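Local coordinates for protein AvGluR1 ligand binding domain (PDB 4IO7) that binds L-glutamate and other amino acids in the cleft of its two-lobed ligand-binding domain, and in the whole receptor probably gates an ion channel, at residues Ser106-Met111 with Met179-Ala184; Gly134-Thr139 with Tyr157-Arg162. All coordinates share one frame; numbering follows the deposited sequence.

Following the chain from its N terminus, the chain first supplies the lobe that holds the parallel strands 9-14, 55-60 and 81-82; the long strand 97-112 then enters the mixed sheet of the other lobe. Contact 1 begins there, at 106-111, and waits until 179-184 returns to close it. Within that long excursion contact 2 opens at 134-139 and closes at 157-162, so the shorter loop lies wholly inside the longer one and the two do not cross. Strand 133-136 pairs with 157-159 in contact 2 and also neighbours 176-180, which reaches 97-112 in contact 1. Both contacts touch the bound phenylalanine, and Arg162 packs on Met179 and Thr183.

Contact 1 of 2, residues Ser106-Met111 with Met179-Ala184; sequences SMRILM and MDIGTA. With PHE (phenylalanine), chain F.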
loop_
_atom_site.group_PDB
_atom_site.type_symbol
_atom_site.label_atom_id
_atom_site.label_comp_id
_atom_site.label_asym_id
_atom_site.label_seq_id
_atom_site.Cartn_x
_atom_site.Cartn_y
_atom_site.Cartn_z
ATOM N N SER B 106 -0.971 -0.809 9.746
ATOM C CA SER B 106 -1.820 -1.765 10.460
ATOM C C SER B 106 -1.950 -1.180 11.849
ATOM O O SER B 106 -1.316 -0.163 12.132
ATOM C CB SER B 106 -1.156 -3.150 10.512
ATOM O OG SER B 106 0.096 -3.107 11.195
ATOM N N MET B 107 -2.767 -1.801 12.701
ATOM C CA MET B 107 -2.928 -1.340 14.065
ATOM C C MET B 107 -2.434 -2.379 15.035
ATOM O O MET B 107 -2.378 -3.571 14.707
ATOM C CB MET B 107 -4.388 -0.986 14.345
ATOM C CG MET B 107 -4.823 0.297 13.650
ATOM S SD MET B 107 -6.458 0.814 14.188
ATOM C CE MET B 107 -7.437 -0.311 13.192
ATOM N N ARG B 108 -2.072 -1.920 16.231
ATOM C CA ARG B 108 -1.766 -2.796 17.355
ATOM C C ARG B 108 -2.483 -2.328 18.628
ATOM O O ARG B 108 -2.915 -1.178 18.747
ATOM C CB ARG B 108 -0.262 -2.865 17.600
ATOM C CG ARG B 108 0.492 -3.534 16.438
ATOM C CD ARG B 108 1.736 -4.177 16.870
ATOM N NE ARG B 108 1.528 -5.232 17.851
ATOM C CZ ARG B 108 2.514 -5.716 18.581
ATOM N NH1 ARG B 108 3.730 -5.219 18.412
ATOM N NH2 ARG B 108 2.298 -6.675 19.475
ATOM N N ILE B 109 -2.598 -3.242 19.580
ATOM C CA ILE B 109 -3.194 -2.950 20.866
ATOM C C ILE B 109 -2.103 -2.427 21.774
ATOM O O ILE B 109 -1.029 -3.023 21.901
ATOM C CB ILE B 109 -3.793 -4.206 21.508
ATOM C CG1 ILE B 109 -4.898 -4.778 20.628
ATOM C CG2 ILE B 109 -4.332 -3.896 22.899
ATOM C CD1 ILE B 109 -5.322 -6.173 21.055
ATOM N N LEU B 110 -2.403 -1.301 22.390
ATOM C CA LEU B 110 -1.529 -0.646 23.355
ATOM C C LEU B 110 -2.061 -0.880 24.766
ATOM O O LEU B 110 -3.279 -0.723 25.013
ATOM C CB LEU B 110 -1.563 0.845 23.055
ATOM C CG LEU B 110 -0.635 1.774 23.817
ATOM C CD1 LEU B 110 0.712 1.773 23.174
ATOM C CD2 LEU B 110 -1.205 3.178 23.823
ATOM N N MET B 111 -1.182 -1.254 25.699
ATOM C CA MET B 111 -1.581 -1.392 27.084
ATOM C C MET B 111 -0.461 -1.029 28.063
ATOM O O MET B 111 0.696 -0.926 27.679
ATOM C CB MET B 111 -2.062 -2.826 27.367
ATOM C CG MET B 111 -0.942 -3.821 27.345
ATOM S SD MET B 111 -1.503 -5.503 27.612
ATOM C CE MET B 111 0.028 -6.364 27.954
ATOM N N MET B 179 -3.728 1.855 18.209
ATOM C CA MET B 179 -2.967 2.856 17.476
ATOM C C MET B 179 -2.414 2.225 16.238
ATOM O O MET B 179 -2.141 1.021 16.220
ATOM C CB MET B 179 -1.756 3.357 18.287
ATOM C CG MET B 179 -2.016 4.521 19.220
ATOM S SD MET B 179 -0.501 5.072 20.056
ATOM C CE MET B 179 0.161 6.220 18.833
ATOM N N ASP B 180 -2.205 3.048 15.214
ATOM C CA ASP B 180 -1.381 2.662 14.061
ATOM C C ASP B 180 -0.019 2.175 14.525
ATOM O O ASP B 180 0.526 2.701 15.491
ATOM C CB ASP B 180 -1.171 3.863 13.164
ATOM C CG ASP B 180 -2.481 4.410 12.612
ATOM O OD1 ASP B 180 -3.419 3.614 12.381
ATOM O OD2 ASP B 180 -2.549 5.638 12.395
ATOM N N ILE B 181 0.537 1.194 13.806
ATOM C CA ILE B 181 1.710 0.466 14.270
ATOM C C ILE B 181 2.942 1.357 14.340
ATOM O O ILE B 181 3.674 1.314 15.332
ATOM C CB ILE B 181 1.983 -0.788 13.388
ATOM C CG1 ILE B 181 3.116 -1.630 13.973
ATOM C CG2 ILE B 181 2.280 -0.408 11.961
ATOM C CD1 ILE B 181 3.215 -3.034 13.374
ATOM N N GLY B 182 3.152 2.195 13.328
ATOM C CA GLY B 182 4.315 3.081 13.326
ATOM C C GLY B 182 4.370 3.996 14.543
ATOM O O GLY B 182 5.406 4.081 15.245
ATOM N N THR B 183 3.276 4.709 14.804
ATOM C CA THR B 183 3.268 5.628 15.947
ATOM C C THR B 183 3.177 4.873 17.269
ATOM O O THR B 183 3.701 5.332 18.291
ATOM C CB THR B 183 2.146 6.661 15.848
ATOM O OG1 THR B 183 0.927 6.010 15.509
ATOM C CG2 THR B 183 2.449 7.688 14.755
ATOM N N ALA B 184 2.549 3.698 17.250
ATOM C CA ALA B 184 2.419 2.884 18.461
ATOM C C ALA B 184 3.783 2.376 18.912
ATOM O O ALA B 184 4.127 2.408 20.103
ATOM C CB ALA B 184 1.471 1.707 18.217
HETATM N N PHE F . -4.534 6.759 10.862
HETATM C CA PHE F . -5.741 7.057 11.672
HETATM C C PHE F . -6.846 7.587 10.781
HETATM O O PHE F . -6.583 8.086 9.676
HETATM C CB PHE F . -5.481 8.124 12.724
HETATM C CG PHE F . -4.643 7.662 13.875
HETATM C CD1 PHE F . -5.198 6.880 14.890
HETATM C CD2 PHE F . -3.292 8.049 13.968
HETATM C CE1 PHE F . -4.413 6.464 15.988
HETATM C CE2 PHE F . -2.491 7.643 15.047
HETATM C CZ PHE F . -3.043 6.840 16.050
HETATM O OXT PHE F . -7.998 7.595 11.243
#
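Ser106 meets Ile181 twice, showing how the first turn of a helix can be tied to a neighbouring strand. Its carbonyl O accepts the Ile181 N-H at 2.8 Å, a bent bond of 141°, while its hydroxyl, wedged between backbone N and carbonyl carbon (chi1 61°), rests OG 3.6 Å from Ile181 CG2 and bonds to Asp201 in strand 200-211. Met107 faces Asp180 as a non-hydrogen-bonded antiparallel pair. Their side chains diverge, yet Met107 CG still brushes Asp180 OD1 at 3.8 Å before the thioether leads off toward Phe202. Arg108 and Met179 form the hydrogen-bonded pair: Arg108 N reaches Met179 O at 2.9 Å, and Met179 N returns to Arg108 O at 3.2 Å. Met179 O also receives a CA-H contact from Met107. Farther out, the aliphatic part of Arg108 passes over Ile181, with CD 4.0 Å from Ile181 CD1. Leu110 ends the walk, its CD2 methyl set against Met179 SD.

Asp180 stands at the N-cap of helix 181-190 but makes no capping bond. With CG beside the backbone N (chi1 -61°), its carboxylate is directed into the ligand cleft, where OD2 accepts the amino N of the bound phenylalanine at 2.7 Å and OD1 is held by Asn105 ND2. Replaced by alanine, this position would probably leave the ligand's amino group without this acceptor and the Asn105 side chain without its mate. The junction of strand and helix therefore presents a fixed carboxylate which, if ionised, would favour a protonated ligand amine, as expected of an amino-acid-binding receptor domain.

Contact 2 of 2, residues Gly134-Thr139 with Tyr157-Arg162; sequences GIRIGT and YPLKSR. With PHE (phenylalanine), chain F.
Gly134, Ile135 and Arg136 run parallel to Tyr157, Pro158 and Leu159, the two short strand axes approaching to 4.6 Å with 37° between their directions. The backbone ladder zigzags between them: Ile135 N donates to Tyr157 O at 3.0 Å, Leu159 N to Ile135 O, and Ile137 N to Leu159 O at 3.1 Å. The middle bond is the most bent of the three, 139° at the hydrogen, with the donor lying above the carbonyl plane. Leu159 lays its CD1 methyl against the glycine backbone, 3.6 Å from Gly134 C, where a beta carbon on Gly134 would be tightly placed. On the same face the stem of Arg136 crosses Leu159 at about a right angle, CG 3.8 Å from Leu159 CB.

The pairing is a textbook case of the beta-alpha-beta crossover: strand 133-136 leads through helix 140-149 into strand 157-159, which lies beside it in the sheet. Thr139 begins that helix at its N-cap. Its hydroxyl donates to Arg136 O at 2.6 Å and weakly caps Glu142 N, while its CA lies 3.2 Å from the ligand carboxylate atom OXT.

Arg136, which binds L-glutamate in this protein, bends at chi3 (76°) and brings one face of its guanidinium over Ser161 CA. Its NE donates at 2.8 Å to a water at the group's edge, and that water in turn donates to Ile137 O and, weakly, to Lys160 O, bridging the two segments. Just past the strand, Ile137 CG2 packs on Pro158 CB. The end of Arg162 leads away from 134-139, and its NH1 is bonded to Val18 O.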
loop_
_atom_site.group_PDB
_atom_site.type_symbol
_atom_site.label_atom_id
_atom_site.label_comp_id
_atom_site.label_asym_id
_atom_site.label_seq_id
_atom_site.Cartn_x
_atom_site.Cartn_y
_atom_site.Cartn_z
ATOM N N GLY B 134 -10.096 2.315 25.313
ATOM C CA GLY B 134 -10.041 3.670 24.795
ATOM C C GLY B 134 -9.901 3.728 23.288
ATOM O O GLY B 134 -9.000 3.111 22.708
ATOM N N ILE B 135 -10.809 4.459 22.644
ATOM C CA ILE B 135 -10.811 4.583 21.193
ATOM C C ILE B 135 -10.801 6.059 20.786
ATOM O O ILE B 135 -11.629 6.841 21.260
ATOM C CB ILE B 135 -12.063 3.937 20.587
ATOM C CG1 ILE B 135 -12.060 2.412 20.815
ATOM C CG2 ILE B 135 -12.146 4.272 19.087
ATOM C CD1 ILE B 135 -10.941 1.675 20.107
ATOM N N ARG B 136 -9.864 6.430 19.919
ATOM C CA ARG B 136 -9.798 7.817 19.472
ATOM C C ARG B 136 -10.890 8.050 18.458
ATOM O O ARG B 136 -10.949 7.390 17.447
ATOM C CB ARG B 136 -8.424 8.170 18.900
ATOM C CG ARG B 136 -7.644 9.020 19.886
ATOM C CD ARG B 136 -6.623 9.856 19.227
ATOM N NE ARG B 136 -7.156 11.025 18.533
ATOM C CZ ARG B 136 -6.391 11.797 17.770
ATOM N NH1 ARG B 136 -5.125 11.476 17.647
ATOM N NH2 ARG B 136 -6.868 12.866 17.132
ATOM N N ILE B 137 -11.818 8.925 18.798
ATOM C CA ILE B 137 -12.978 9.169 17.955
ATOM C C ILE B 137 -12.601 9.831 16.648
ATOM O O ILE B 137 -11.635 10.605 16.567
ATOM C CB ILE B 137 -13.962 10.090 18.651
ATOM C CG1 ILE B 137 -13.306 11.469 18.845
ATOM C CG2 ILE B 137 -14.380 9.482 19.975
ATOM C CD1 ILE B 137 -14.125 12.434 19.685
ATOM N N GLY B 138 -13.358 9.514 15.606
ATOM C CA GLY B 138 -13.100 10.034 14.278
ATOM C C GLY B 138 -11.823 9.478 13.652
ATOM O O GLY B 138 -11.108 10.194 12.980
ATOM N N THR B 139 -11.580 8.189 13.844
ATOM C CA THR B 139 -10.420 7.529 13.303
ATOM C C THR B 139 -10.783 6.167 12.795
ATOM O O THR B 139 -11.822 5.616 13.120
ATOM C CB THR B 139 -9.308 7.311 14.359
ATOM O OG1 THR B 139 -9.772 6.433 15.395
ATOM C CG2 THR B 139 -8.902 8.611 14.967
ATOM N N TYR B 157 -14.482 3.840 25.653
ATOM C CA TYR B 157 -14.165 5.096 26.310
ATOM C C TYR B 157 -13.569 6.067 25.282
ATOM O O TYR B 157 -12.497 5.797 24.731
ATOM C CB TYR B 157 -13.177 4.850 27.451
ATOM C CG TYR B 157 -12.883 6.080 28.272
ATOM C CD1 TYR B 157 -11.890 6.964 27.897
ATOM C CD2 TYR B 157 -13.595 6.351 29.440
ATOM C CE1 TYR B 157 -11.618 8.102 28.644
ATOM C CE2 TYR B 157 -13.326 7.484 30.197
ATOM C CZ TYR B 157 -12.333 8.356 29.791
ATOM O OH TYR B 157 -12.043 9.490 30.519
ATOM N N PRO B 158 -14.259 7.193 25.005
ATOM C CA PRO B 158 -13.809 8.061 23.897
ATOM C C PRO B 158 -12.547 8.886 24.196
ATOM O O PRO B 158 -12.363 9.364 25.326
ATOM C CB PRO B 158 -15.008 8.992 23.677
ATOM C CG PRO B 158 -15.698 9.038 25.001
ATOM C CD PRO B 158 -15.522 7.666 25.598
ATOM N N LEU B 159 -11.698 9.074 23.187
ATOM C CA LEU B 159 -10.477 9.854 23.371
ATOM C C LEU B 159 -10.344 10.914 22.286
ATOM O O LEU B 159 -10.609 10.632 21.131
ATOM C CB LEU B 159 -9.265 8.935 23.302
ATOM C CG LEU B 159 -9.213 7.727 24.230
ATOM C CD1 LEU B 159 -8.077 6.820 23.756
ATOM C CD2 LEU B 159 -9.025 8.191 25.690
ATOM N N LYS B 160 -9.893 12.119 22.642
ATOM C CA LYS B 160 -9.830 13.221 21.673
ATOM C C LYS B 160 -8.420 13.549 21.163
ATOM O O LYS B 160 -8.256 14.335 20.216
ATOM C CB LYS B 160 -10.443 14.482 22.274
ATOM C CG LYS B 160 -11.869 14.303 22.780
ATOM C CD LYS B 160 -12.301 15.478 23.663
ATOM C CE LYS B 160 -13.570 15.151 24.454
ATOM N NZ LYS B 160 -13.816 16.103 25.578
ATOM N N SER B 161 -7.403 12.957 21.781
ATOM C CA SER B 161 -6.035 13.233 21.384
ATOM C C SER B 161 -5.182 12.126 21.936
ATOM O O SER B 161 -5.630 11.389 22.825
ATOM C CB SER B 161 -5.557 14.553 21.987
ATOM O OG SER B 161 -5.393 14.363 23.377
ATOM N N ARG B 162 -3.953 12.035 21.429
ATOM C CA ARG B 162 -2.986 11.091 21.956
ATOM C C ARG B 162 -2.669 11.391 23.423
ATOM O O ARG B 162 -2.320 10.490 24.188
ATOM C CB ARG B 162 -1.691 11.123 21.128
ATOM C CG ARG B 162 -0.689 10.060 21.588
ATOM C CD ARG B 162 0.618 10.099 20.839
ATOM N NE ARG B 162 0.472 9.987 19.387
ATOM C CZ ARG B 162 1.505 9.794 18.574
ATOM N NH1 ARG B 162 2.716 9.666 19.093
ATOM N NH2 ARG B 162 1.328 9.708 17.257
HETATM N N PHE F . -4.534 6.759 10.862
HETATM C CA PHE F . -5.741 7.057 11.672
HETATM C C PHE F . -6.846 7.587 10.781
HETATM O O PHE F . -6.583 8.086 9.676
HETATM C CB PHE F . -5.481 8.124 12.724
HETATM C CG PHE F . -4.643 7.662 13.875
HETATM C CD1 PHE F . -5.198 6.880 14.890
HETATM C CD2 PHE F . -3.292 8.049 13.968
HETATM C CE1 PHE F . -4.413 6.464 15.988
HETATM C CE2 PHE F . -2.491 7.643 15.047
HETATM C CZ PHE F . -3.043 6.840 16.050
HETATM O OXT PHE F . -7.998 7.595 11.243
HETATM O O HOH W 1 -9.672 12.184 18.041
#